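Local coordinates for protein gluconate kinase (Lactobacillus acidophilus, PDB 3LL3) that binds ATP and D-xylulose and, as a member of the FGGY carbohydrate kinase family, probably transfers phosphate from ATP to a sugar substrate such as gluconate or xylulose, at residues A[293-305]-A[336-348]. Sequence-based numbering, arbitrary orientation.
Sequences GGPVNNGGIVFNW and FLPYLGGERAPIW. With DXP (1-deoxy-D-xylulose-5-phosphate), chain D; ATP (adenosine-5'-triphosphate), chain C; XUL (D-xylulose), chain E.
Arg344 grips Asn297 side-on, its NE (2.7 Å) and NH2 both donating to Asn297 OD1, with the guanidinium and amide planes only 23° apart. NH1 of the same arginine reaches O3 of D-xylulose at 2.7 Å, while Pro295 CB lies over one guanidinium face. Asn297 ND2 turns instead to the phosphate of 1-deoxy-D-xylulose-5-phosphate, 2.9 Å from its O3P. With an alanine at Arg344 both donors to Asn297 OD1 and the bond to the sugar are gone, and the amide would probably be freer to turn away from the phosphate.

Glu343 bends at chi2 (51°), which brings its carboxylate to the backbone N of Asn297 and the amide of Asn298: OE1 accepts from Asn297 N (2.8 Å) through its syn lone pair and from Arg344 N through the anti one. Asn298 ND2 meets OE2 from above the carboxylate plane and also bonds Gly342 O (3.0 Å), while its OD1 takes a nearly straight bond from Gly341 N (3.1 Å).

Apolar packing continues along helix 300-311. Leu340 CD2 sits over the five-membered ring of Trp305, 3.6 Å from its centroid, and Val302 CG1 meets the edge of Phe336.

The polar bonds thus fasten sugar- and phosphate-binding residues to the end of strand 289-296 and the turn after it, while the apolar contacts join segment 336-348 to the helix whose Gly300 O accepts from the ATP ribose.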
ATOM      1  N   GLY A 293     -15.041  12.347  21.766  1.00 23.82           N
ATOM      2  CA  GLY A 293     -14.512  12.526  20.432  1.00 22.78           C
ATOM      3  C   GLY A 293     -13.216  11.828  20.122  1.00 25.62           C
ATOM      4  O   GLY A 293     -12.577  11.216  21.001  1.00 21.56           O
ATOM      5  N   GLY A 294     -12.847  11.930  18.848  1.00 25.18           N
ATOM      6  CA  GLY A 294     -11.590  11.423  18.340  1.00 25.48           C
ATOM      7  C   GLY A 294     -10.874  12.511  17.553  1.00 23.51           C
ATOM      8  O   GLY A 294     -11.387  12.995  16.538  1.00 25.37           O
ATOM      9  N   PRO A 295      -9.696  12.925  18.025  1.00 23.16           N
ATOM     10  CA  PRO A 295      -8.863  13.806  17.208  1.00 23.62           C
ATOM     11  C   PRO A 295      -8.131  12.929  16.183  1.00 24.22           C
ATOM     12  O   PRO A 295      -7.612  11.892  16.540  1.00 22.47           O
ATOM     13  CB  PRO A 295      -7.867  14.381  18.211  1.00 26.53           C
ATOM     14  CG  PRO A 295      -7.939  13.482  19.437  1.00 27.97           C
ATOM     15  CD  PRO A 295      -9.003  12.458  19.241  1.00 22.98           C
ATOM     16  N   VAL A 296      -8.129  13.325  14.920  1.00 24.54           N
ATOM     17  CA  VAL A 296      -7.569  12.487  13.855  1.00 24.21           C
ATOM     18  C   VAL A 296      -6.508  13.291  13.114  1.00 26.71           C
ATOM     19  O   VAL A 296      -6.806  14.367  12.556  1.00 27.85           O
ATOM     20  CB  VAL A 296      -8.678  12.052  12.877  1.00 25.11           C
ATOM     21  CG1 VAL A 296      -8.105  11.220  11.747  1.00 27.85           C
ATOM     22  CG2 VAL A 296      -9.758  11.258  13.604  1.00 22.90           C
ATOM     23  N   ASN A 297      -5.273  12.798  13.116  1.00 22.56           N
ATOM     24  CA  ASN A 297      -4.167  13.537  12.500  1.00 27.44           C
ATOM     25  C   ASN A 297      -4.323  13.685  10.987  1.00 24.48           C
ATOM     26  O   ASN A 297      -4.057  14.753  10.417  1.00 21.63           O
ATOM     27  CB  ASN A 297      -2.816  12.855  12.767  1.00 26.25           C
ATOM     28  CG  ASN A 297      -2.498  12.711  14.256  1.00 28.63           C
ATOM     29  OD1 ASN A 297      -3.032  13.439  15.095  1.00 27.33           O
ATOM     30  ND2 ASN A 297      -1.600  11.772  14.580  1.00 28.90           N
ATOM     31  N   ASN A 298      -4.731  12.590  10.355  1.00 23.86           N
ATOM     32  CA  ASN A 298      -4.557  12.413   8.919  1.00 23.32           C
ATOM     33  C   ASN A 298      -5.718  12.902   8.089  1.00 24.56           C
ATOM     34  O   ASN A 298      -6.463  12.111   7.498  1.00 24.21           O
ATOM     35  CB  ASN A 298      -4.222  10.948   8.632  1.00 23.33           C
ATOM     36  CG  ASN A 298      -2.924  10.522   9.319  1.00 22.63           C
ATOM     37  OD1 ASN A 298      -1.850  11.010   8.978  1.00 22.85           O
ATOM     38  ND2 ASN A 298      -3.029   9.643  10.305  1.00 22.66           N
ATOM     39  N   GLY A 299      -5.862  14.225   8.050  1.00 23.74           N
ATOM     40  CA  GLY A 299      -6.929  14.870   7.306  1.00 23.47           C
ATOM     41  C   GLY A 299      -6.424  15.449   6.000  1.00 24.64           C
ATOM     42  O   GLY A 299      -5.829  14.739   5.176  1.00 24.07           O
ATOM     43  N   GLY A 300      -6.649  16.741   5.812  1.00 22.75           N
ATOM     44  CA  GLY A 300      -6.251  17.403   4.592  1.00 24.06           C
ATOM     45  C   GLY A 300      -4.756  17.391   4.371  1.00 25.35           C
ATOM     46  O   GLY A 300      -4.299  17.548   3.240  1.00 23.09           O
ATOM     47  N   ILE A 301      -3.991  17.231   5.453  1.00 25.08           N
ATOM     48  CA  ILE A 301      -2.540  17.156   5.350  1.00 25.11           C
ATOM     49  C   ILE A 301      -2.120  15.981   4.465  1.00 26.12           C
ATOM     50  O   ILE A 301      -1.122  16.041   3.749  1.00 26.15           O
ATOM     51  CB  ILE A 301      -1.874  17.034   6.753  1.00 28.19           C
ATOM     52  CG1 ILE A 301      -0.356  17.170   6.648  1.00 31.55           C
ATOM     53  CG2 ILE A 301      -2.244  15.696   7.454  1.00 24.44           C
ATOM     54  CD1 ILE A 301       0.302  17.589   7.976  1.00 37.23           C
ATOM     55  N   VAL A 302      -2.901  14.910   4.521  1.00 24.37           N
ATOM     56  CA  VAL A 302      -2.651  13.730   3.718  1.00 23.01           C
ATOM     57  C   VAL A 302      -3.167  13.930   2.284  1.00 26.02           C
ATOM     58  O   VAL A 302      -2.540  13.490   1.320  1.00 24.81           O
ATOM     59  CB  VAL A 302      -3.261  12.460   4.368  1.00 24.87           C
ATOM     60  CG1 VAL A 302      -3.193  11.278   3.401  1.00 21.96           C
ATOM     61  CG2 VAL A 302      -2.514  12.125   5.677  1.00 24.42           C
ATOM     62  N   PHE A 303      -4.289  14.624   2.146  1.00 24.34           N
ATOM     63  CA  PHE A 303      -4.752  15.048   0.828  1.00 24.89           C
ATOM     64  C   PHE A 303      -3.677  15.886   0.138  1.00 26.82           C
ATOM     65  O   PHE A 303      -3.394  15.707  -1.034  1.00 27.21           O
ATOM     66  CB  PHE A 303      -6.036  15.863   0.955  1.00 23.72           C
ATOM     67  CG  PHE A 303      -6.529  16.424  -0.346  1.00 24.46           C
ATOM     68  CD1 PHE A 303      -6.146  17.687  -0.759  1.00 25.82           C
ATOM     69  CD2 PHE A 303      -7.355  15.671  -1.177  1.00 25.62           C
ATOM     70  CE1 PHE A 303      -6.596  18.218  -1.962  1.00 28.05           C
ATOM     71  CE2 PHE A 303      -7.814  16.193  -2.375  1.00 25.71           C
ATOM     72  CZ  PHE A 303      -7.426  17.471  -2.773  1.00 27.04           C
ATOM     73  N   ASN A 304      -3.085  16.802   0.888  1.00 26.74           N
ATOM     74  CA  ASN A 304      -1.985  17.594   0.388  1.00 28.81           C
ATOM     75  C   ASN A 304      -0.793  16.738  -0.031  1.00 29.87           C
ATOM     76  O   ASN A 304      -0.254  16.934  -1.109  1.00 29.71           O
ATOM     77  CB  ASN A 304      -1.536  18.597   1.438  1.00 29.32           C
ATOM     78  CG  ASN A 304      -0.564  19.615   0.888  1.00 36.12           C
ATOM     79  OD1 ASN A 304       0.589  19.702   1.339  1.00 41.26           O
ATOM     80  ND2 ASN A 304      -1.018  20.395  -0.085  1.00 35.14           N
ATOM     81  N   TRP A 305      -0.373  15.803   0.824  1.00 28.85           N
ATOM     82  CA  TRP A 305       0.718  14.893   0.459  1.00 28.15           C
ATOM     83  C   TRP A 305       0.425  14.155  -0.849  1.00 29.29           C
ATOM     84  O   TRP A 305       1.286  14.075  -1.723  1.00 29.92           O
ATOM     85  CB  TRP A 305       1.024  13.886   1.573  1.00 27.69           C
ATOM     86  CG  TRP A 305       1.920  12.769   1.110  1.00 29.79           C
ATOM     87  CD1 TRP A 305       3.293  12.750   1.121  1.00 31.41           C
ATOM     88  CD2 TRP A 305       1.509  11.508   0.556  1.00 27.95           C
ATOM     89  NE1 TRP A 305       3.755  11.549   0.619  1.00 29.86           N
ATOM     90  CE2 TRP A 305       2.682  10.774   0.260  1.00 29.07           C
ATOM     91  CE3 TRP A 305       0.262  10.924   0.290  1.00 26.49           C
ATOM     92  CZ2 TRP A 305       2.645   9.491  -0.294  1.00 26.64           C
ATOM     93  CZ3 TRP A 305       0.228   9.647  -0.266  1.00 27.28           C
ATOM     94  CH2 TRP A 305       1.416   8.944  -0.553  1.00 28.19           C
ATOM     95  N   PHE A 336      -6.735   2.504   0.909  1.00 22.03           N
ATOM     96  CA  PHE A 336      -5.689   3.409   1.359  1.00 19.95           C
ATOM     97  C   PHE A 336      -5.828   3.619   2.859  1.00 23.83           C
ATOM     98  O   PHE A 336      -6.801   4.239   3.308  1.00 19.39           O
ATOM     99  CB  PHE A 336      -5.766   4.758   0.644  1.00 19.61           C
ATOM    100  CG  PHE A 336      -4.699   5.740   1.075  1.00 19.43           C
ATOM    101  CD1 PHE A 336      -3.367   5.557   0.710  1.00 20.59           C
ATOM    102  CD2 PHE A 336      -5.024   6.852   1.833  1.00 20.18           C
ATOM    103  CE1 PHE A 336      -2.383   6.471   1.099  1.00 19.33           C
ATOM    104  CE2 PHE A 336      -4.055   7.759   2.227  1.00 20.09           C
ATOM    105  CZ  PHE A 336      -2.737   7.575   1.869  1.00 22.15           C
ATOM    106  N   LEU A 337      -4.881   3.090   3.631  1.00 18.66           N
ATOM    107  CA  LEU A 337      -4.828   3.418   5.060  1.00 21.16           C
ATOM    108  C   LEU A 337      -4.055   4.736   5.191  1.00 21.93           C
ATOM    109  O   LEU A 337      -2.897   4.818   4.796  1.00 20.45           O
ATOM    110  CB  LEU A 337      -4.166   2.297   5.874  1.00 18.49           C
ATOM    111  CG  LEU A 337      -4.764   0.882   5.778  1.00 23.10           C
ATOM    112  CD1 LEU A 337      -3.984  -0.135   6.636  1.00 21.28           C
ATOM    113  CD2 LEU A 337      -6.228   0.899   6.184  1.00 21.89           C
ATOM    114  N   PRO A 338      -4.705   5.781   5.729  1.00 21.89           N
ATOM    115  CA  PRO A 338      -4.165   7.149   5.637  1.00 21.49           C
ATOM    116  C   PRO A 338      -3.147   7.533   6.711  1.00 21.12           C
ATOM    117  O   PRO A 338      -2.832   8.718   6.830  1.00 22.39           O
ATOM    118  CB  PRO A 338      -5.404   8.033   5.817  1.00 22.53           C
ATOM    119  CG  PRO A 338      -6.425   7.175   6.481  1.00 22.53           C
ATOM    120  CD  PRO A 338      -6.019   5.730   6.388  1.00 21.74           C
ATOM    121  N   TYR A 339      -2.624   6.571   7.459  1.00 21.87           N
ATOM    122  CA  TYR A 339      -1.854   6.919   8.653  1.00 23.69           C
ATOM    123  C   TYR A 339      -0.448   7.454   8.405  1.00 24.57           C
ATOM    124  O   TYR A 339       0.500   6.983   9.026  1.00 23.82           O
ATOM    125  CB  TYR A 339      -1.759   5.722   9.574  1.00 23.64           C
ATOM    126  CG  TYR A 339      -3.029   4.927   9.700  1.00 22.27           C
ATOM    127  CD1 TYR A 339      -4.228   5.528  10.058  1.00 20.64           C
ATOM    128  CD2 TYR A 339      -3.010   3.558   9.534  1.00 21.42           C
ATOM    129  CE1 TYR A 339      -5.385   4.766  10.211  1.00 22.39           C
ATOM    130  CE2 TYR A 339      -4.144   2.803   9.662  1.00 23.34           C
ATOM    131  CZ  TYR A 339      -5.329   3.403  10.008  1.00 23.96           C
ATOM    132  OH  TYR A 339      -6.441   2.601  10.141  1.00 22.83           O
ATOM    133  N   LEU A 340      -0.318   8.460   7.549  1.00 23.06           N
ATOM    134  CA  LEU A 340       0.995   9.027   7.230  1.00 24.85           C
ATOM    135  C   LEU A 340       1.785   9.572   8.446  1.00 26.82           C
ATOM    136  O   LEU A 340       2.965   9.295   8.592  1.00 27.55           O
ATOM    137  CB  LEU A 340       0.871  10.076   6.111  1.00 24.68           C
ATOM    138  CG  LEU A 340       1.119   9.535   4.687  1.00 26.55           C
ATOM    139  CD1 LEU A 340       0.223   8.370   4.411  1.00 24.04           C
ATOM    140  CD2 LEU A 340       0.868  10.617   3.671  1.00 30.49           C
ATOM    141  N   GLY A 341       1.142  10.322   9.331  1.00 25.20           N
ATOM    142  CA  GLY A 341       1.855  10.873  10.485  1.00 26.23           C
ATOM    143  C   GLY A 341       1.662  10.138  11.804  1.00 27.26           C
ATOM    144  O   GLY A 341       1.566  10.772  12.852  1.00 32.36           O
ATOM    145  N   GLY A 342       1.610   8.808  11.774  1.00 24.64           N
ATOM    146  CA  GLY A 342       1.114   8.079  12.929  1.00 26.14           C
ATOM    147  C   GLY A 342      -0.342   8.488  13.093  1.00 25.92           C
ATOM    148  O   GLY A 342      -0.855   9.284  12.288  1.00 26.95           O
ATOM    149  N   GLU A 343      -1.032   7.969  14.102  1.00 24.88           N
ATOM    150  CA  GLU A 343      -2.441   8.336  14.260  1.00 24.13           C
ATOM    151  C   GLU A 343      -2.915   8.324  15.706  1.00 25.83           C
ATOM    152  O   GLU A 343      -2.496   7.467  16.500  1.00 26.59           O
ATOM    153  CB  GLU A 343      -3.328   7.411  13.404  1.00 22.31           C
ATOM    154  CG  GLU A 343      -4.797   7.814  13.351  1.00 24.27           C
ATOM    155  CD  GLU A 343      -4.978   9.277  12.989  1.00 24.61           C
ATOM    156  OE1 GLU A 343      -4.763  10.160  13.863  1.00 26.05           O
ATOM    157  OE2 GLU A 343      -5.342   9.544  11.827  1.00 24.70           O
ATOM    158  N   ARG A 344      -3.776   9.280  16.052  1.00 22.75           N
ATOM    159  CA  ARG A 344      -4.477   9.237  17.321  1.00 23.77           C
ATOM    160  C   ARG A 344      -5.763   8.430  17.101  1.00 23.92           C
ATOM    161  O   ARG A 344      -5.673   7.260  16.760  1.00 24.42           O
ATOM    162  CB  ARG A 344      -4.667  10.651  17.905  1.00 23.62           C
ATOM    163  CG  ARG A 344      -3.342  11.183  18.479  1.00 26.64           C
ATOM    164  CD  ARG A 344      -3.386  12.647  18.927  1.00 28.16           C
ATOM    165  NE  ARG A 344      -3.551  13.537  17.787  1.00 28.50           N
ATOM    166  CZ  ARG A 344      -4.108  14.744  17.853  1.00 33.72           C
ATOM    167  NH1 ARG A 344      -4.550  15.209  19.013  1.00 32.07           N
ATOM    168  NH2 ARG A 344      -4.234  15.482  16.753  1.00 33.06           N
ATOM    169  N   ALA A 345      -6.947   9.004  17.276  1.00 23.06           N
ATOM    170  CA  ALA A 345      -8.148   8.225  16.972  1.00 23.22           C
ATOM    171  C   ALA A 345      -8.150   7.923  15.481  1.00 23.66           C
ATOM    172  O   ALA A 345      -7.734   8.772  14.701  1.00 22.60           O
ATOM    173  CB  ALA A 345      -9.413   8.983  17.346  1.00 22.65           C
ATOM    174  N   PRO A 346      -8.617   6.718  15.084  1.00 22.97           N
ATOM    175  CA  PRO A 346      -9.142   5.661  15.961  1.00 21.36           C
ATOM    176  C   PRO A 346      -8.129   4.606  16.448  1.00 26.65           C
ATOM    177  O   PRO A 346      -8.460   3.858  17.368  1.00 26.74           O
ATOM    178  CB  PRO A 346     -10.184   4.991  15.067  1.00 26.04           C
ATOM    179  CG  PRO A 346      -9.513   5.001  13.725  1.00 24.35           C
ATOM    180  CD  PRO A 346      -8.714   6.315  13.666  1.00 24.51           C
ATOM    181  N   ILE A 347      -6.926   4.546  15.880  1.00 26.02           N
ATOM    182  CA  ILE A 347      -6.013   3.443  16.218  1.00 26.77           C
ATOM    183  C   ILE A 347      -5.000   3.727  17.345  1.00 26.97           C
ATOM    184  O   ILE A 347      -4.425   2.802  17.903  1.00 28.63           O
ATOM    185  CB  ILE A 347      -5.257   2.926  14.981  1.00 26.87           C
ATOM    186  CG1 ILE A 347      -4.421   4.034  14.354  1.00 25.88           C
ATOM    187  CG2 ILE A 347      -6.229   2.368  13.944  1.00 27.34           C
ATOM    188  CD1 ILE A 347      -3.410   3.507  13.332  1.00 23.56           C
ATOM    189  N   TRP A 348      -4.778   4.998  17.664  1.00 25.34           N
ATOM    190  CA  TRP A 348      -3.878   5.379  18.750  1.00 24.68           C
ATOM    191  C   TRP A 348      -2.546   4.635  18.658  1.00 28.13           C
ATOM    192  O   TRP A 348      -2.147   3.916  19.576  1.00 29.89           O
ATOM    193  CB  TRP A 348      -4.551   5.190  20.126  1.00 26.94           C
ATOM    194  CG  TRP A 348      -5.747   6.110  20.301  1.00 27.39           C
ATOM    195  CD1 TRP A 348      -7.073   5.790  20.133  1.00 27.47           C
ATOM    196  CD2 TRP A 348      -5.716   7.503  20.649  1.00 25.38           C
ATOM    197  NE1 TRP A 348      -7.866   6.904  20.352  1.00 22.76           N
ATOM    198  CE2 TRP A 348      -7.058   7.964  20.672  1.00 25.10           C
ATOM    199  CE3 TRP A 348      -4.687   8.407  20.936  1.00 24.70           C
ATOM    200  CZ2 TRP A 348      -7.390   9.288  20.966  1.00 26.53           C
ATOM    201  CZ3 TRP A 348      -5.020   9.718  21.242  1.00 25.02           C
ATOM    202  CH2 TRP A 348      -6.364  10.147  21.250  1.00 27.66           C
TER
HETATM  203  C1  DXP D3264       7.261  10.127  15.925  1.00 59.86           C
HETATM  204  C2  DXP D3264       6.591  10.890  14.744  1.00 59.91           C
HETATM  205  C3  DXP D3264       5.576  11.998  15.120  1.00 57.87           C
HETATM  206  C4  DXP D3264       4.499  11.360  16.021  1.00 53.51           C
HETATM  207  C5  DXP D3264       3.099  11.968  16.284  1.00 50.11           C
HETATM  208  O2  DXP D3264       6.575  10.398  13.665  1.00 60.88           O
HETATM  209  O3  DXP D3264       5.186  12.718  14.016  1.00 58.94           O
HETATM  210  O4  DXP D3264       4.456  10.000  15.731  1.00 55.17           O
HETATM  211  O5  DXP D3264       1.991  11.113  16.182  1.00 50.30           O
HETATM  212  P   DXP D3264       0.700  10.998  17.220  1.00 42.23           P
HETATM  213  O2P DXP D3264       1.096  10.085  18.464  1.00 38.55           O
HETATM  214  O1P DXP D3264       0.113  12.460  17.517  1.00 36.74           O
HETATM  215  O3P DXP D3264      -0.320  10.206  16.647  1.00 38.57           O
HETATM  216  PG  ATP C1760      -7.653  26.791  10.449  1.00 65.57           P
HETATM  217  O1G ATP C1760      -7.036  27.535   9.097  1.00 56.62           O
HETATM  218  O2G ATP C1760      -9.224  27.268  10.697  1.00 54.67           O
HETATM  219  O3G ATP C1760      -6.816  27.104  11.606  1.00 63.04           O
HETATM  220  PB  ATP C1760      -6.728  24.475   9.039  1.00 44.19           P
HETATM  221  O1B ATP C1760      -6.919  22.850   9.206  1.00 40.99           O
HETATM  222  O2B ATP C1760      -5.330  24.873   9.144  1.00 45.61           O
HETATM  223  O3B ATP C1760      -7.659  25.154  10.234  1.00 51.75           O
HETATM  224  PA  ATP C1760      -8.477  24.419   6.659  1.00 34.09           P
HETATM  225  O1A ATP C1760      -9.855  24.019   7.452  1.00 31.64           O
HETATM  226  O2A ATP C1760      -8.706  25.403   5.609  1.00 38.60           O
HETATM  227  O3A ATP C1760      -7.256  25.058   7.579  1.00 41.16           O
HETATM  228  O5' ATP C1760      -7.944  23.037   5.944  1.00 33.57           O
HETATM  229  C5' ATP C1760      -6.667  23.043   5.351  1.00 33.08           C
HETATM  230  C4' ATP C1760      -6.582  21.873   4.401  1.00 31.19           C
HETATM  231  O4' ATP C1760      -7.488  21.816   3.312  1.00 31.75           O
HETATM  232  C3' ATP C1760      -5.208  21.351   3.885  1.00 30.05           C
HETATM  233  O3' ATP C1760      -4.645  20.323   4.645  1.00 30.97           O
HETATM  234  C2' ATP C1760      -5.445  21.099   2.352  1.00 30.08           C
HETATM  235  O2' ATP C1760      -4.709  20.017   1.851  1.00 34.10           O
HETATM  236  C1' ATP C1760      -6.952  20.974   2.328  1.00 33.56           C
HETATM  237  N9  ATP C1760      -7.564  21.432   1.089  1.00 34.01           N
HETATM  238  C8  ATP C1760      -7.392  22.614   0.464  1.00 34.49           C
HETATM  239  N7  ATP C1760      -8.300  22.628  -0.632  1.00 33.98           N
HETATM  240  C5  ATP C1760      -9.027  21.416  -0.617  1.00 31.51           C
HETATM  241  C6  ATP C1760     -10.051  20.906  -1.448  1.00 31.96           C
HETATM  242  N6  ATP C1760     -10.550  21.720  -2.549  1.00 31.99           N
HETATM  243  N1  ATP C1760     -10.584  19.705  -1.198  1.00 29.13           N
HETATM  244  C2  ATP C1760     -10.147  18.942  -0.139  1.00 28.71           C
HETATM  245  N3  ATP C1760      -9.144  19.449   0.668  1.00 28.43           N
HETATM  246  C4  ATP C1760      -8.601  20.673   0.416  1.00 30.21           C
HETATM  247  C1  XUL E7778      -9.058  18.139  21.244  1.00 44.45           C
HETATM  248  C2  XUL E7778      -7.678  17.469  21.352  1.00 45.19           C
HETATM  249  C3  XUL E7778      -6.440  18.110  20.665  1.00 44.11           C
HETATM  250  C4  XUL E7778      -6.616  19.566  20.191  1.00 43.41           C
HETATM  251  C5  XUL E7778      -6.671  20.591  21.340  1.00 40.47           C
HETATM  252  O1  XUL E7778      -9.935  17.315  20.513  1.00 47.29           O
HETATM  253  O2  XUL E7778      -7.578  16.415  21.933  1.00 41.71           O
HETATM  254  O3  XUL E7778      -6.103  17.361  19.523  1.00 41.02           O
HETATM  255  O4  XUL E7778      -5.519  19.874  19.361  1.00 46.77           O
HETATM  256  O5  XUL E7778      -6.297  21.874  20.899  1.00 35.38           O